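Local coordinates for acyl-CoA Binding Protein (Moniliophthora perniciosa, PDB 3FP5) that probably binds acyl-CoA esters of medium- and long-chain fatty acids, as other acyl-CoA-binding proteins do, keeping them as a soluble intracellular pool, at residues 9-14 and 82-87. Numbering follows the deposited sequence.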
ATOM      1  N   ASP A   9      -3.411  -7.366   5.839  1.00 10.25           N
ATOM      2  CA  ASP A   9      -3.195  -6.744   7.146  1.00 10.65           C
ATOM      3  C   ASP A   9      -1.718  -6.870   7.572  1.00 10.39           C
ATOM      4  O   ASP A   9      -1.138  -5.934   8.125  1.00 11.88           O
ATOM      5  CB  ASP A   9      -4.134  -7.345   8.195  1.00 14.30           C
ATOM      6  CG  ASP A   9      -5.602  -6.948   7.977  1.00 16.58           C
ATOM      7  OD1 ASP A   9      -5.863  -5.975   7.249  1.00 17.02           O
ATOM      8  OD2 ASP A   9      -6.484  -7.597   8.558  1.00 21.41           O
ATOM      9  N   LYS A  10      -1.101  -8.007   7.280  1.00 10.89           N
ATOM     10  CA  LYS A  10       0.326  -8.170   7.590  1.00 10.63           C
ATOM     11  C   LYS A  10       1.173  -7.182   6.773  1.00 11.42           C
ATOM     12  O   LYS A  10       2.090  -6.538   7.303  1.00 11.91           O
ATOM     13  CB  LYS A  10       0.767  -9.619   7.341  1.00 10.93           C
ATOM     14  CG  LYS A  10       2.233  -9.931   7.691  1.00 11.86           C
ATOM     15  CD  LYS A  10       2.618  -9.517   9.126  1.00 12.40           C
ATOM     16  CE  LYS A  10       1.855 -10.315  10.171  1.00 14.72           C
ATOM     17  NZ  LYS A  10       2.286 -10.045  11.573  1.00 14.78           N
ATOM     18  N   ALA A  11       0.867  -7.045   5.488  1.00 10.34           N
ATOM     19  CA  ALA A  11       1.562  -6.089   4.634  1.00  9.66           C
ATOM     20  C   ALA A  11       1.452  -4.657   5.183  1.00 11.22           C
ATOM     21  O   ALA A  11       2.438  -3.916   5.193  1.00 10.42           O
ATOM     22  CB  ALA A  11       1.033  -6.155   3.193  1.00 11.95           C
ATOM     23  N   VAL A  12       0.252  -4.272   5.614  1.00 10.65           N
ATOM     24  CA  VAL A  12       0.021  -2.945   6.184  1.00 10.82           C
ATOM     25  C   VAL A  12       0.892  -2.734   7.432  1.00 11.99           C
ATOM     26  O   VAL A  12       1.529  -1.694   7.587  1.00 12.54           O
ATOM     27  CB  VAL A  12      -1.464  -2.759   6.547  1.00 11.76           C
ATOM     28  CG1 VAL A  12      -1.678  -1.504   7.406  1.00 11.24           C
ATOM     29  CG2 VAL A  12      -2.299  -2.688   5.272  1.00 11.69           C
ATOM     30  N   GLU A  13       0.918  -3.727   8.313  1.00 10.66           N
ATOM     31  CA  GLU A  13       1.746  -3.653   9.511  1.00 10.88           C
ATOM     32  C   GLU A  13       3.205  -3.421   9.141  1.00 13.59           C
ATOM     33  O   GLU A  13       3.894  -2.617   9.768  1.00 13.83           O
ATOM     34  CB  GLU A  13       1.615  -4.941  10.325  1.00 12.58           C
ATOM     35  CG  GLU A  13       2.469  -4.951  11.560  1.00 26.36           C
ATOM     36  CD  GLU A  13       2.408  -6.275  12.299  1.00 30.27           C
ATOM     37  OE1 GLU A  13       1.720  -7.210  11.801  1.00 19.49           O
ATOM     38  OE2 GLU A  13       3.045  -6.361  13.374  1.00 26.67           O
ATOM     39  N   ILE A  14       3.671  -4.136   8.120  1.00 12.09           N
ATOM     40  CA  ILE A  14       5.056  -4.002   7.669  1.00 11.90           C
ATOM     41  C   ILE A  14       5.313  -2.604   7.092  1.00 11.89           C
ATOM     42  O   ILE A  14       6.274  -1.938   7.465  1.00 15.10           O
ATOM     43  CB  ILE A  14       5.422  -5.104   6.648  1.00 12.01           C
ATOM     44  CG1 ILE A  14       5.514  -6.457   7.368  1.00 11.92           C
ATOM     45  CG2 ILE A  14       6.733  -4.777   5.941  1.00 17.62           C
ATOM     46  CD1 ILE A  14       5.505  -7.639   6.440  1.00 14.77           C
ATOM     47  N   GLU A  82       1.196  -7.224  -3.329  1.00 14.19           N
ATOM     48  CA  GLU A  82       2.142  -7.398  -4.419  1.00 15.03           C
ATOM     49  C   GLU A  82       3.143  -6.246  -4.559  1.00 14.80           C
ATOM     50  O   GLU A  82       4.319  -6.482  -4.859  1.00 16.67           O
ATOM     51  CB  GLU A  82       1.394  -7.647  -5.727  1.00 15.49           C
ATOM     52  CG  GLU A  82       0.827  -9.050  -5.793  1.00 20.03           C
ATOM     53  CD  GLU A  82       0.057  -9.295  -7.069  1.00 26.40           C
ATOM     54  OE1 GLU A  82      -0.152  -8.328  -7.836  1.00 31.57           O
ATOM     55  OE2 GLU A  82      -0.335 -10.458  -7.297  1.00 30.35           O
ATOM     56  N   LYS A  83       2.696  -5.009  -4.332  1.00 13.64           N
ATOM     57  CA  LYS A  83       3.613  -3.875  -4.378  1.00 13.46           C
ATOM     58  C   LYS A  83       4.679  -3.992  -3.286  1.00 15.11           C
ATOM     59  O   LYS A  83       5.858  -3.716  -3.521  1.00 14.80           O
ATOM     60  CB  LYS A  83       2.869  -2.547  -4.227  1.00 15.98           C
ATOM     61  CG  LYS A  83       3.790  -1.323  -4.225  1.00 15.97           C
ATOM     62  CD  LYS A  83       4.632  -1.278  -5.487  1.00 15.22           C
ATOM     63  CE  LYS A  83       3.761  -0.976  -6.703  1.00 16.78           C
ATOM     64  NZ  LYS A  83       4.573  -0.859  -7.939  1.00 20.29           N
ATOM     65  N   LEU A  84       4.265  -4.393  -2.090  1.00 12.42           N
ATOM     66  CA  LEU A  84       5.228  -4.571  -1.007  1.00 14.08           C
ATOM     67  C   LEU A  84       6.207  -5.697  -1.356  1.00 11.83           C
ATOM     68  O   LEU A  84       7.425  -5.568  -1.155  1.00 12.69           O
ATOM     69  CB  LEU A  84       4.509  -4.872   0.312  1.00 14.29           C
ATOM     70  CG  LEU A  84       5.445  -5.158   1.488  1.00 12.38           C
ATOM     71  CD1 LEU A  84       6.415  -3.977   1.719  1.00 14.36           C
ATOM     72  CD2 LEU A  84       4.641  -5.455   2.744  1.00 13.40           C
ATOM     73  N   LEU A  85       5.690  -6.806  -1.883  1.00 12.76           N
ATOM     74  CA  LEU A  85       6.585  -7.907  -2.260  1.00 13.96           C
ATOM     75  C   LEU A  85       7.597  -7.469  -3.317  1.00 16.36           C
ATOM     76  O   LEU A  85       8.778  -7.816  -3.237  1.00 15.66           O
ATOM     77  CB  LEU A  85       5.799  -9.132  -2.738  1.00 14.25           C
ATOM     78  CG  LEU A  85       5.041  -9.839  -1.613  1.00 13.68           C
ATOM     79  CD1 LEU A  85       4.154 -10.943  -2.155  1.00 17.84           C
ATOM     80  CD2 LEU A  85       6.030 -10.393  -0.591  1.00 17.42           C
ATOM     81  N   GLU A  86       7.132  -6.698  -4.294  1.00 17.20           N
ATOM     82  CA  GLU A  86       7.995  -6.148  -5.331  1.00 14.58           C
ATOM     83  C   GLU A  86       9.129  -5.367  -4.680  1.00 16.73           C
ATOM     84  O   GLU A  86      10.303  -5.583  -4.975  1.00 18.50           O
ATOM     85  CB  GLU A  86       7.185  -5.224  -6.244  1.00 14.30           C
ATOM     86  CG  GLU A  86       8.010  -4.463  -7.255  1.00 20.70           C
ATOM     87  CD  GLU A  86       7.180  -3.461  -8.041  1.00 29.08           C
ATOM     88  OE1 GLU A  86       5.945  -3.410  -7.839  1.00 28.50           O
ATOM     89  OE2 GLU A  86       7.768  -2.722  -8.856  1.00 31.44           O
ATOM     90  N   ILE A  87       8.760  -4.473  -3.768  1.00 13.47           N
ATOM     91  CA  ILE A  87       9.726  -3.610  -3.099  1.00 16.61           C
ATOM     92  C   ILE A  87      10.720  -4.408  -2.250  1.00 15.88           C
ATOM     93  O   ILE A  87      11.916  -4.107  -2.240  1.00 18.20           O
ATOM     94  CB  ILE A  87       9.012  -2.550  -2.235  1.00 15.49           C
ATOM     95  CG1 ILE A  87       8.395  -1.483  -3.131  1.00 15.82           C
ATOM     96  CG2 ILE A  87       9.973  -1.925  -1.231  1.00 19.36           C
ATOM     97  CD1 ILE A  87       7.361  -0.601  -2.420  1.00 22.25           C
TER
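The flat group met across this contact is the peptide carbonyl of A11, whose O lies 3.6 Å from CD2 of L84; the methyl comes alongside the carbonyl, on its CA side and tilted slightly off its plane, and does not stack on a face. The same methyl also reaches the backbone and side chain of A11, with CD2 of L84 3.7 Å from both CA and CB of A11. Beside it stands I14, one helical turn on, whose branch methyl CG2 approaches CD2 of L84 to 3.9 Å; the two side chains cross at about a right angle. L84 extends to helix 5-17 because its CG is anti to the backbone N (chi1 176°), and CD2 is the branch that arrives. In I14, CG2 lies anti to N, which turns this methyl to L84. I103 of helix 94-105 touches both residues, so a third helix closes one flank. Two salt bridges stay within their helices: K10 NZ to E13 OE1 at 2.9 Å, syn but 31° out of the carboxylate plane, and K83 NZ to E86 OE1 likewise; K83 also makes a cation-pi contact with Y33. All three touching residues are buried, and the nearest pair of CA atoms, A11 and L84, is 6.9 Å apart. Side chains meet only through carbon atoms, with A11 O the one polar atom in touch, so helices 5-17 and 73-91 of the acyl-CoA-binding bundle join here, over 123 Å², by dispersion and burial of methyls, with neither hydrogen bond nor salt bridge between the segments.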